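Local coordinates for NOL1/NOP2/sun family protein (Enterococcus faecium, PDB 3M4X) that probably methylates cytosine in ribosomal RNA with S-adenosylmethionine as donor, like its RsmF relatives of the NOL1/NOP2/sun family, at residues A[47-52]-A[431-435]; A[204-208]-A[238-242]; A[266-270]-A[280-286]; A[398-404]-A[425-430]. One frame throughout, in Å; residues are numbered along the deposited sequence.

Contact 1 of 4, residues A[47-52]-A[431-435]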
loop_
_atom_site.group_PDB
_atom_site.type_symbol
_atom_site.label_atom_id
_atom_site.label_comp_id
_atom_site.label_asym_id
_atom_site.label_seq_id
_atom_site.Cartn_x
_atom_site.Cartn_y
_atom_site.Cartn_z
ATOM N N PRO A 47 -7.994 -0.240 -15.720
ATOM C CA PRO A 47 -9.061 -0.435 -16.717
ATOM C C PRO A 47 -9.783 -1.762 -16.490
ATOM O O PRO A 47 -9.127 -2.798 -16.535
ATOM C CB PRO A 47 -8.295 -0.518 -18.052
ATOM C CG PRO A 47 -6.972 0.121 -17.805
ATOM C CD PRO A 47 -6.666 -0.034 -16.332
ATOM N N ALA A 48 -11.094 -1.736 -16.272
ATOM C CA ALA A 48 -11.859 -2.972 -16.046
ATOM C C ALA A 48 -11.257 -3.856 -14.959
ATOM O O ALA A 48 -11.175 -5.071 -15.112
ATOM C CB ALA A 48 -11.981 -3.773 -17.351
ATOM N N GLY A 49 -10.819 -3.252 -13.864
ATOM C CA GLY A 49 -10.152 -4.009 -12.827
ATOM C C GLY A 49 -10.950 -5.208 -12.350
ATOM O O GLY A 49 -10.457 -6.333 -12.340
ATOM N N LEU A 50 -12.192 -4.973 -11.956
ATOM C CA LEU A 50 -13.010 -6.047 -11.412
ATOM C C LEU A 50 -13.405 -7.045 -12.494
ATOM O O LEU A 50 -13.332 -8.255 -12.283
ATOM C CB LEU A 50 -14.254 -5.484 -10.719
ATOM C CG LEU A 50 -15.335 -6.476 -10.278
ATOM C CD1 LEU A 50 -14.873 -7.456 -9.150
ATOM C CD2 LEU A 50 -16.561 -5.682 -9.832
ATOM N N ASP A 51 -13.832 -6.541 -13.648
ATOM C CA ASP A 51 -14.243 -7.426 -14.736
ATOM C C ASP A 51 -13.111 -8.386 -15.085
ATOM O O ASP A 51 -13.331 -9.579 -15.289
ATOM C CB ASP A 51 -14.659 -6.632 -15.979
ATOM C CG ASP A 51 -15.063 -7.540 -17.145
ATOM O OD1 ASP A 51 -15.262 -8.748 -16.925
ATOM O OD2 ASP A 51 -15.183 -7.050 -18.285
HETATM N N MSE A 52 -11.895 -7.863 -15.154
HETATM C CA MSE A 52 -10.753 -8.696 -15.506
HETATM C C MSE A 52 -10.491 -9.788 -14.469
HETATM O O MSE A 52 -10.086 -10.893 -14.810
HETATM C CB MSE A 52 -9.512 -7.831 -15.726
HETATM C CG MSE A 52 -9.571 -6.996 -17.016
HETATM SE SE MSE A 52 -9.700 -8.074 -18.688
HETATM C CE MSE A 52 -11.638 -8.130 -18.890
ATOM N N ASP A 431 -6.480 -8.635 -23.520
ATOM C CA ASP A 431 -7.916 -8.409 -23.376
ATOM C C ASP A 431 -8.126 -6.931 -23.091
ATOM O O ASP A 431 -8.215 -6.126 -24.025
ATOM C CB ASP A 431 -8.524 -9.296 -22.282
ATOM C CG ASP A 431 -10.053 -9.260 -22.273
ATOM O OD1 ASP A 431 -10.656 -8.284 -22.777
ATOM O OD2 ASP A 431 -10.664 -10.220 -21.762
ATOM N N LYS A 432 -8.173 -6.564 -21.809
ATOM C CA LYS A 432 -8.275 -5.155 -21.432
ATOM C C LYS A 432 -7.157 -4.728 -20.481
ATOM O O LYS A 432 -7.145 -3.601 -19.972
ATOM C CB LYS A 432 -9.645 -4.867 -20.816
ATOM C CG LYS A 432 -10.789 -4.806 -21.823
ATOM C CD LYS A 432 -12.080 -4.398 -21.131
ATOM C CE LYS A 432 -13.267 -4.567 -22.066
ATOM N NZ LYS A 432 -14.558 -4.234 -21.400
ATOM N N ILE A 433 -6.210 -5.631 -20.257
ATOM C CA ILE A 433 -5.147 -5.403 -19.288
ATOM C C ILE A 433 -3.879 -4.893 -19.953
ATOM O O ILE A 433 -3.272 -5.606 -20.760
ATOM C CB ILE A 433 -4.763 -6.696 -18.578
ATOM C CG1 ILE A 433 -5.988 -7.379 -17.983
ATOM C CG2 ILE A 433 -3.715 -6.420 -17.508
ATOM C CD1 ILE A 433 -5.699 -8.803 -17.531
ATOM N N PRO A 434 -3.458 -3.663 -19.598
ATOM C CA PRO A 434 -2.170 -3.137 -20.064
ATOM C C PRO A 434 -1.049 -3.860 -19.334
ATOM O O PRO A 434 -0.972 -3.795 -18.098
ATOM C CB PRO A 434 -2.213 -1.649 -19.644
ATOM C CG PRO A 434 -3.671 -1.343 -19.454
ATOM C CD PRO A 434 -4.239 -2.640 -18.881
ATOM N N VAL A 435 -0.187 -4.548 -20.071
ATOM C CA VAL A 435 0.839 -5.337 -19.409
ATOM C C VAL A 435 2.241 -4.768 -19.529
ATOM O O VAL A 435 3.170 -5.288 -18.913
ATOM C CB VAL A 435 0.823 -6.796 -19.888
ATOM C CG1 VAL A 435 -0.552 -7.384 -19.660
ATOM C CG2 VAL A 435 1.197 -6.888 -21.368
#
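M52, present as selenomethionine, lies over the backbone and side chains of the 431-432 turn and the start of strand 433-441. Its SE comes 3.8 Å from both N and CB of K432, CE reaches to 3.7 Å from OD2 of D431, and CG packs 3.7 Å from CG1 of I433. With chi1 and chi2 both m, the chain folds back so that the selenium rests on the turn. This joins the first turn of helix 49-56, in the RsmF-type N-terminal domain, to the PUA-like RNA-binding domain, where the turn leads from strand 426-430 into strand 433-441. A48 is the N-cap residue, and its O accepts from M52 N at 2.9 Å. Its CB meets CD of K432 at 3.8 Å, against the aliphatic part of the extended lysine, whose NZ stays 4.2 Å from OD2 of D51, beyond salt-bridge range. D431 OD2 is hydrogen-bonded to OH of Y56, further along the same helix. At the other end P47 CB sits 3.8 Å from O of K432, and its CG touches CG of P434 at 4.0 Å beside Y86.

Contact 2 of 4, residues A[204-208]-A[238-242]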
loop_
_atom_site.group_PDB
_atom_site.type_symbol
_atom_site.label_atom_id
_atom_site.label_comp_id
_atom_site.label_asym_id
_atom_site.label_seq_id
_atom_site.Cartn_x
_atom_site.Cartn_y
_atom_site.Cartn_z
ATOM N N GLU A 204 8.171 -9.818 27.776
ATOM C CA GLU A 204 8.504 -8.399 27.835
ATOM C C GLU A 204 8.224 -7.673 26.525
ATOM O O GLU A 204 8.382 -6.461 26.440
ATOM C CB GLU A 204 9.974 -8.208 28.214
ATOM C CG GLU A 204 10.289 -8.509 29.671
ATOM C CD GLU A 204 11.759 -8.333 29.990
ATOM O OE1 GLU A 204 12.595 -8.512 29.075
ATOM O OE2 GLU A 204 12.078 -8.014 31.153
ATOM N N SER A 205 7.818 -8.420 25.504
ATOM C CA SER A 205 7.600 -7.842 24.181
ATOM C C SER A 205 6.528 -6.758 24.163
ATOM O O SER A 205 6.718 -5.716 23.551
ATOM C CB SER A 205 7.263 -8.928 23.158
ATOM O OG SER A 205 8.360 -9.803 22.956
ATOM N N PRO A 206 5.391 -7.001 24.826
ATOM C CA PRO A 206 4.346 -5.981 24.731
ATOM C C PRO A 206 4.804 -4.604 25.197
ATOM O O PRO A 206 4.559 -3.618 24.492
ATOM C CB PRO A 206 3.243 -6.534 25.631
ATOM C CG PRO A 206 3.421 -8.026 25.529
ATOM C CD PRO A 206 4.907 -8.227 25.487
ATOM N N LEU A 207 5.459 -4.535 26.352
ATOM C CA LEU A 207 5.888 -3.254 26.912
ATOM C C LEU A 207 7.046 -2.649 26.121
ATOM O O LEU A 207 7.110 -1.440 25.937
ATOM C CB LEU A 207 6.262 -3.388 28.390
ATOM C CG LEU A 207 5.138 -3.483 29.432
ATOM C CD1 LEU A 207 4.220 -2.265 29.356
ATOM C CD2 LEU A 207 4.342 -4.778 29.281
ATOM N N TYR A 208 7.963 -3.489 25.660
ATOM C CA TYR A 208 9.036 -3.032 24.788
ATOM C C TYR A 208 8.452 -2.387 23.527
ATOM O O TYR A 208 8.919 -1.337 23.065
ATOM C CB TYR A 208 9.944 -4.204 24.416
ATOM C CG TYR A 208 11.014 -3.868 23.404
ATOM C CD1 TYR A 208 12.306 -3.553 23.806
ATOM C CD2 TYR A 208 10.733 -3.870 22.037
ATOM C CE1 TYR A 208 13.290 -3.244 22.876
ATOM C CE2 TYR A 208 11.709 -3.561 21.101
ATOM C CZ TYR A 208 12.988 -3.248 21.525
ATOM O OH TYR A 208 13.962 -2.941 20.598
ATOM N N ALA A 238 -2.170 -7.596 22.597
ATOM C CA ALA A 238 -1.827 -7.014 23.898
ATOM C C ALA A 238 -2.482 -5.664 24.158
ATOM O O ALA A 238 -2.415 -4.762 23.320
ATOM C CB ALA A 238 -0.314 -6.917 24.067
ATOM N N PRO A 239 -3.138 -5.531 25.324
ATOM C CA PRO A 239 -3.628 -4.227 25.779
ATOM C C PRO A 239 -2.504 -3.210 25.768
ATOM O O PRO A 239 -2.736 -2.065 25.394
ATOM C CB PRO A 239 -4.062 -4.499 27.227
ATOM C CG PRO A 239 -4.471 -5.975 27.201
ATOM C CD PRO A 239 -3.508 -6.627 26.246
ATOM N N GLU A 240 -1.303 -3.620 26.172
ATOM C CA GLU A 240 -0.190 -2.679 26.292
ATOM C C GLU A 240 0.077 -1.943 24.976
ATOM O O GLU A 240 0.530 -0.810 24.986
ATOM C CB GLU A 240 1.081 -3.369 26.800
ATOM C CG GLU A 240 0.987 -3.902 28.243
ATOM C CD GLU A 240 0.261 -5.247 28.329
ATOM O OE1 GLU A 240 -0.158 -5.784 27.280
ATOM O OE2 GLU A 240 0.110 -5.772 29.447
ATOM N N GLU A 241 -0.238 -2.584 23.853
ATOM C CA GLU A 241 0.019 -2.008 22.531
ATOM C C GLU A 241 -1.217 -1.448 21.834
ATOM O O GLU A 241 -1.110 -0.809 20.795
ATOM C CB GLU A 241 0.690 -3.038 21.630
ATOM C CG GLU A 241 2.019 -3.492 22.165
ATOM C CD GLU A 241 2.499 -4.737 21.497
ATOM O OE1 GLU A 241 2.333 -5.830 22.087
ATOM O OE2 GLU A 241 3.032 -4.625 20.374
ATOM N N ASN A 242 -2.382 -1.689 22.419
ATOM C CA ASN A 242 -3.642 -1.286 21.827
ATOM C C ASN A 242 -4.368 -0.241 22.676
ATOM O O ASN A 242 -4.138 0.959 22.517
ATOM C CB ASN A 242 -4.529 -2.514 21.601
ATOM C CG ASN A 242 -3.879 -3.555 20.680
ATOM O OD1 ASN A 242 -4.287 -4.720 20.654
ATOM N ND2 ASN A 242 -2.868 -3.138 19.928
#
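In the Rossmann-like methyltransferase domain, the first turn of helix 205-222 packs here on the loop that follows strand 228-234 and runs into helix 243-252. P206 is the central residue on the helix side: its CA-CB bond points at the loop, with CB 3.9 Å from CB of A238 and 3.9 Å from OE1 of E240, and its CA lies 5.8 Å from that of E240, the nearest CA pair of the two segments. The two glutamates beside it take different shapes. E240, m at chi1 and p at chi2, curls back, so its carboxylate turns toward helix 10-20, where OE1 forms a salt bridge with K15. E241 is also m at chi1 but t at chi2; it reaches out toward the helix start, and OE1 is hydrogen-bonded to S186. L207 starts out the wrong way, its CA-CB bond pointing away from the loop, but with chi1 and chi2 both m the branched end swings back and CD2 lies 3.6 Å from CG of E240. The loop itself is held by E241 N bonding to A238 O at 3.1 Å and N242 N to P239 O at 3.0 Å. OE1 of E241 comes within 3.3 Å of P206 CA.

Contact 3 of 4, residues A[266-270]-A[280-286]; sequences VSSGR and EKTIRIW
Two short antiparallel strands, 267-268 and 283-285, are joined by a fourteen-residue connection. Both run extended, S268 at phi/psi -129/161 and I283 at -117/131; a 3-10 segment at 280-281 leads through T282 into the second. S267 and R284 are a hydrogen-bonded pair (CA-CA 4.8 Å), S268 and I283 a non-hydrogen-bonded one (4.3 Å). R284 N donates to S267 O and G269 N to T282 O, both at 2.9 Å; S268 CA approaches T282 O at 3.2 Å. A CB on G269 would clash with OG1 of T282. One water joins S268 O (2.8 Å), R270 NE (2.9 Å; chi1-chi3 m, t, t) and W286 NE1 (3.0 Å; chi1 m, chi2 103°). Apolar contacts are V266 CG2 to I283 CG2, 4.0 Å, and V266 CG1 to I285 CG1, 4.4 Å. R284 (m, t, t) brings CD to 3.5 Å from S268 O and forms a salt bridge with E243. The pair extends the methyltransferase sheet: strand 283-285 pairs on with strand 295-302, while W286 and R270 lie against L20 of helix 10-20.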
loop_
_atom_site.group_PDB
_atom_site.type_symbol
_atom_site.label_atom_id
_atom_site.label_comp_id
_atom_site.label_asym_id
_atom_site.label_seq_id
_atom_site.Cartn_x
_atom_site.Cartn_y
_atom_site.Cartn_z
ATOM N N VAL A 266 -17.931 -6.449 14.233
ATOM C CA VAL A 266 -16.621 -6.851 14.713
ATOM C C VAL A 266 -16.577 -6.685 16.201
ATOM O O VAL A 266 -17.483 -6.099 16.791
ATOM C CB VAL A 266 -15.503 -5.974 14.106
ATOM C CG1 VAL A 266 -15.079 -6.506 12.758
ATOM C CG2 VAL A 266 -15.957 -4.515 14.009
ATOM N N SER A 267 -15.518 -7.201 16.811
ATOM C CA SER A 267 -15.262 -6.964 18.224
ATOM C C SER A 267 -14.725 -5.544 18.426
ATOM O O SER A 267 -14.345 -4.860 17.471
ATOM C CB SER A 267 -14.273 -7.989 18.772
ATOM O OG SER A 267 -14.761 -9.305 18.586
ATOM N N SER A 268 -14.679 -5.113 19.676
ATOM C CA SER A 268 -14.343 -3.738 19.976
ATOM C C SER A 268 -13.233 -3.678 21.011
ATOM O O SER A 268 -12.982 -4.653 21.709
ATOM C CB SER A 268 -15.583 -3.027 20.500
ATOM O OG SER A 268 -15.569 -3.016 21.912
ATOM N N GLY A 269 -12.548 -2.544 21.102
ATOM C CA GLY A 269 -11.602 -2.339 22.184
ATOM C C GLY A 269 -12.330 -2.437 23.523
ATOM O O GLY A 269 -13.538 -2.211 23.599
ATOM N N ARG A 270 -11.604 -2.780 24.582
ATOM C CA ARG A 270 -12.234 -2.979 25.891
ATOM C C ARG A 270 -11.877 -1.858 26.849
ATOM O O ARG A 270 -10.712 -1.648 27.150
ATOM C CB ARG A 270 -11.832 -4.333 26.481
ATOM C CG ARG A 270 -11.993 -5.486 25.489
ATOM C CD ARG A 270 -11.940 -6.849 26.183
ATOM N NE ARG A 270 -12.272 -7.935 25.261
ATOM C CZ ARG A 270 -12.597 -9.172 25.633
ATOM N NH1 ARG A 270 -12.643 -9.496 26.924
ATOM N NH2 ARG A 270 -12.882 -10.087 24.708
ATOM N N GLU A 280 -14.502 1.703 23.225
ATOM C CA GLU A 280 -15.389 0.782 22.537
ATOM C C GLU A 280 -15.500 1.115 21.050
ATOM O O GLU A 280 -15.944 0.286 20.254
ATOM C CB GLU A 280 -16.777 0.803 23.189
ATOM C CG GLU A 280 -17.512 2.132 23.041
ATOM C CD GLU A 280 -17.122 3.180 24.091
ATOM O OE1 GLU A 280 -16.251 2.912 24.954
ATOM O OE2 GLU A 280 -17.713 4.278 24.056
ATOM N N LYS A 281 -15.104 2.333 20.689
ATOM C CA LYS A 281 -15.126 2.788 19.297
ATOM C C LYS A 281 -13.937 2.266 18.518
ATOM O O LYS A 281 -13.887 2.396 17.301
ATOM C CB LYS A 281 -15.108 4.315 19.222
ATOM C CG LYS A 281 -16.338 4.999 19.778
ATOM C CD LYS A 281 -16.119 6.511 19.805
ATOM C CE LYS A 281 -17.053 7.181 20.797
ATOM N NZ LYS A 281 -16.601 8.561 21.117
ATOM N N THR A 282 -12.955 1.715 19.223
ATOM C CA THR A 282 -11.849 1.048 18.556
ATOM C C THR A 282 -12.246 -0.401 18.228
ATOM O O THR A 282 -13.202 -0.939 18.794
ATOM C CB THR A 282 -10.550 1.127 19.385
ATOM O OG1 THR A 282 -10.649 0.285 20.540
ATOM C CG2 THR A 282 -10.292 2.586 19.835
ATOM N N ILE A 283 -11.522 -1.016 17.300
ATOM C CA ILE A 283 -11.935 -2.288 16.711
ATOM C C ILE A 283 -10.954 -3.391 17.024
ATOM O O ILE A 283 -9.751 -3.234 16.831
ATOM C CB ILE A 283 -11.981 -2.203 15.181
ATOM C CG1 ILE A 283 -13.132 -1.319 14.704
ATOM C CG2 ILE A 283 -12.062 -3.597 14.565
ATOM C CD1 ILE A 283 -13.130 -1.140 13.182
ATOM N N ARG A 284 -11.478 -4.514 17.490
ATOM C CA ARG A 284 -10.663 -5.702 17.669
ATOM C C ARG A 284 -11.124 -6.810 16.742
ATOM O O ARG A 284 -12.314 -6.990 16.502
ATOM C CB ARG A 284 -10.678 -6.184 19.125
ATOM C CG ARG A 284 -9.604 -5.530 19.988
ATOM C CD ARG A 284 -9.716 -5.973 21.444
ATOM N NE ARG A 284 -8.626 -5.461 22.268
ATOM C CZ ARG A 284 -7.439 -6.051 22.411
ATOM N NH1 ARG A 284 -7.167 -7.194 21.785
ATOM N NH2 ARG A 284 -6.516 -5.494 23.183
ATOM N N ILE A 285 -10.163 -7.552 16.221
ATOM C CA ILE A 285 -10.478 -8.739 15.454
ATOM C C ILE A 285 -9.853 -9.936 16.164
ATOM O O ILE A 285 -8.633 -10.019 16.308
ATOM C CB ILE A 285 -9.998 -8.601 13.988
ATOM C CG1 ILE A 285 -10.795 -7.496 13.293
ATOM C CG2 ILE A 285 -10.170 -9.917 13.238
ATOM C CD1 ILE A 285 -10.337 -7.187 11.912
ATOM N N TRP A 286 -10.708 -10.829 16.651
ATOM C CA TRP A 286 -10.272 -12.024 17.369
ATOM C C TRP A 286 -10.463 -13.240 16.460
ATOM O O TRP A 286 -11.514 -13.386 15.834
ATOM C CB TRP A 286 -11.099 -12.224 18.640
ATOM C CG TRP A 286 -10.939 -11.185 19.750
ATOM C CD1 TRP A 286 -11.809 -10.173 20.060
ATOM C CD2 TRP A 286 -9.883 -11.115 20.725
ATOM N NE1 TRP A 286 -11.345 -9.464 21.146
ATOM C CE2 TRP A 286 -10.171 -10.025 21.576
ATOM C CE3 TRP A 286 -8.725 -11.864 20.957
ATOM C CZ2 TRP A 286 -9.334 -9.662 22.636
ATOM C CZ3 TRP A 286 -7.895 -11.500 22.008
ATOM C CH2 TRP A 286 -8.205 -10.410 22.838
HETATM O O HOH W 1 -12.987 -7.362 22.471
#

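Contact 4 of 4, residues A[398-404]-A[425-430]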
loop_
_atom_site.group_PDB
_atom_site.type_symbol
_atom_site.label_atom_id
_atom_site.label_comp_id
_atom_site.label_asym_id
_atom_site.label_seq_id
_atom_site.Cartn_x
_atom_site.Cartn_y
_atom_site.Cartn_z
ATOM N N ILE A 398 -4.622 5.769 -26.712
ATOM C CA ILE A 398 -3.208 5.567 -27.021
ATOM C C ILE A 398 -3.002 4.400 -27.979
ATOM O O ILE A 398 -3.873 3.545 -28.098
ATOM C CB ILE A 398 -2.404 5.264 -25.751
ATOM C CG1 ILE A 398 -2.887 3.947 -25.153
ATOM C CG2 ILE A 398 -2.531 6.408 -24.733
ATOM C CD1 ILE A 398 -2.305 3.682 -23.827
ATOM N N PRO A 399 -1.841 4.365 -28.663
ATOM C CA PRO A 399 -1.491 3.259 -29.565
ATOM C C PRO A 399 -1.336 1.950 -28.792
ATOM O O PRO A 399 -0.496 1.831 -27.888
ATOM C CB PRO A 399 -0.145 3.696 -30.168
ATOM C CG PRO A 399 -0.125 5.172 -30.017
ATOM C CD PRO A 399 -0.823 5.427 -28.689
ATOM N N CYS A 400 -2.170 0.984 -29.147
ATOM C CA CYS A 400 -2.219 -0.292 -28.461
ATOM C C CYS A 400 -1.936 -1.434 -29.412
ATOM O O CYS A 400 -2.309 -1.391 -30.579
ATOM C CB CYS A 400 -3.611 -0.500 -27.865
ATOM S SG CYS A 400 -3.960 0.549 -26.477
ATOM N N LEU A 401 -1.310 -2.476 -28.894
ATOM C CA LEU A 401 -1.105 -3.692 -29.662
ATOM C C LEU A 401 -1.647 -4.844 -28.813
ATOM O O LEU A 401 -0.993 -5.313 -27.887
ATOM C CB LEU A 401 0.389 -3.833 -29.991
ATOM C CG LEU A 401 1.126 -5.074 -30.514
ATOM C CD1 LEU A 401 0.287 -6.345 -30.576
ATOM C CD2 LEU A 401 1.765 -4.763 -31.843
ATOM N N PRO A 402 -2.879 -5.267 -29.102
ATOM C CA PRO A 402 -3.485 -6.403 -28.409
ATOM C C PRO A 402 -2.641 -7.671 -28.574
ATOM O O PRO A 402 -2.151 -7.936 -29.672
ATOM C CB PRO A 402 -4.824 -6.580 -29.139
ATOM C CG PRO A 402 -5.111 -5.243 -29.765
ATOM C CD PRO A 402 -3.760 -4.716 -30.150
ATOM N N ILE A 403 -2.471 -8.432 -27.499
ATOM C CA ILE A 403 -1.687 -9.659 -27.535
ATOM C C ILE A 403 -2.499 -10.818 -26.966
ATOM O O ILE A 403 -3.559 -10.601 -26.364
ATOM C CB ILE A 403 -0.399 -9.523 -26.730
ATOM C CG1 ILE A 403 -0.729 -9.346 -25.253
ATOM C CG2 ILE A 403 0.419 -8.337 -27.248
ATOM C CD1 ILE A 403 0.470 -9.390 -24.342
ATOM N N THR A 404 -2.001 -12.039 -27.182
ATOM C CA THR A 404 -2.626 -13.274 -26.708
ATOM C C THR A 404 -1.917 -13.672 -25.419
ATOM O O THR A 404 -0.923 -13.055 -25.055
ATOM C CB THR A 404 -2.462 -14.424 -27.752
ATOM O OG1 THR A 404 -1.071 -14.723 -27.916
ATOM C CG2 THR A 404 -3.031 -14.019 -29.113
ATOM N N TRP A 425 6.575 2.644 -30.422
ATOM C CA TRP A 425 6.155 2.402 -29.037
ATOM C C TRP A 425 4.689 2.049 -28.940
ATOM O O TRP A 425 3.834 2.809 -29.374
ATOM C CB TRP A 425 6.448 3.618 -28.156
ATOM C CG TRP A 425 7.892 3.858 -28.044
ATOM C CD1 TRP A 425 8.611 4.878 -28.611
ATOM C CD2 TRP A 425 8.833 3.035 -27.352
ATOM N NE1 TRP A 425 9.941 4.742 -28.298
ATOM C CE2 TRP A 425 10.102 3.618 -27.525
ATOM C CE3 TRP A 425 8.721 1.864 -26.593
ATOM C CZ2 TRP A 425 11.253 3.070 -26.965
ATOM C CZ3 TRP A 425 9.864 1.325 -26.036
ATOM C CH2 TRP A 425 11.112 1.924 -26.229
ATOM N N VAL A 426 4.396 0.883 -28.378
ATOM C CA VAL A 426 3.015 0.438 -28.277
ATOM C C VAL A 426 2.755 -0.133 -26.904
ATOM O O VAL A 426 3.628 -0.783 -26.320
ATOM C CB VAL A 426 2.666 -0.618 -29.357
ATOM C CG1 VAL A 426 2.718 0.007 -30.748
ATOM C CG2 VAL A 426 3.599 -1.829 -29.267
ATOM N N LEU A 427 1.561 0.136 -26.383
ATOM C CA LEU A 427 1.115 -0.466 -25.134
ATOM C C LEU A 427 0.592 -1.861 -25.445
ATOM O O LEU A 427 -0.383 -2.007 -26.173
ATOM C CB LEU A 427 -0.012 0.367 -24.505
ATOM C CG LEU A 427 -0.532 -0.135 -23.149
ATOM C CD1 LEU A 427 0.534 0.034 -22.062
ATOM C CD2 LEU A 427 -1.847 0.536 -22.742
ATOM N N LEU A 428 1.237 -2.883 -24.901
ATOM C CA LEU A 428 0.728 -4.249 -25.034
ATOM C C LEU A 428 -0.483 -4.442 -24.127
ATOM O O LEU A 428 -0.435 -4.115 -22.947
ATOM C CB LEU A 428 1.823 -5.268 -24.708
ATOM C CG LEU A 428 3.120 -4.996 -25.475
ATOM C CD1 LEU A 428 4.100 -6.149 -25.352
ATOM C CD2 LEU A 428 2.843 -4.710 -26.935
ATOM N N VAL A 429 -1.579 -4.943 -24.689
ATOM C CA VAL A 429 -2.820 -5.100 -23.936
ATOM C C VAL A 429 -3.369 -6.519 -24.075
ATOM O O VAL A 429 -3.606 -6.993 -25.187
ATOM C CB VAL A 429 -3.897 -4.076 -24.372
ATOM C CG1 VAL A 429 -5.205 -4.321 -23.642
ATOM C CG2 VAL A 429 -3.422 -2.647 -24.129
ATOM N N LEU A 430 -3.561 -7.189 -22.939
ATOM C CA LEU A 430 -4.148 -8.527 -22.900
ATOM C C LEU A 430 -5.621 -8.399 -22.539
ATOM O O LEU A 430 -5.972 -8.095 -21.397
ATOM C CB LEU A 430 -3.420 -9.398 -21.868
ATOM C CG LEU A 430 -3.780 -10.871 -21.665
ATOM C CD1 LEU A 430 -3.694 -11.671 -22.961
ATOM C CD2 LEU A 430 -2.843 -11.461 -20.620
HETATM O O HOH W 2 -5.833 -9.224 -26.405
#
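The interlocking of the side chains follows the parallel register, C400 opposite L427, L401 opposite L428 and P402 opposite V429. On the face bearing C400 and P402, SG of C400 fits between L427 and V429, 4.3 Å from CD2 of the leucine and 4.0 Å from CG2 of the valine. I398, before the strand, drives CD1 to 3.4 Å from that same L427 CD2. On the other face L401 fills the hollow between V426 and L428, its CB 3.9 Å from V426 CG2 and its CG 4.0 Å from L428 CD2. I403 takes the next notch, with CG2 4.2 Å from L428 CB and CG1 4.3 Å from L430 CB. This is the parallel pair of the five-stranded mixed sheet of the PUA-like domain: 400-403 is an outermost strand, and helix 405-413 covers the I403 side through W408 and Y411. The backbone ladder steps by two: L427 N to P399 O, 3.1 Å; L401 N to L427 O, 2.9 Å; V429 N to L401 O, 3.3 Å; I403 N to V429 O, 3.0 Å. P402, whose N has no hydrogen, fits because the odd residues do the bonding; its O is hydrogen-bonded to NH2 of R419. Further along, L430 reaches across to the 403-404 backbone, CD1 lying 3.6 Å from I403 O and 3.6 Å from C of T404.

How the contacts relate
The four contacts fall into two well-separated pairs. Contacts 1 and 4, with centres 12 Å apart, share the PUA-like sheet: V435 N lies 2.9 Å from L428 O across neighbouring strands, and P434 CB packs 3.8 Å from L427 CD2. Contact 1 then ties that sheet to the N-terminal domain. Contacts 2 and 3, centres 17 Å apart, both lie in the methyltransferase domain and meet where R284 NH2 comes 3.5 Å from N242 OD1; helix 10-20 of the N-terminal domain touches both. Between the pairs the centres are 37 to 52 Å apart. Along the chain, contact 1 closes a loop that encloses contacts 2, 3 and 4.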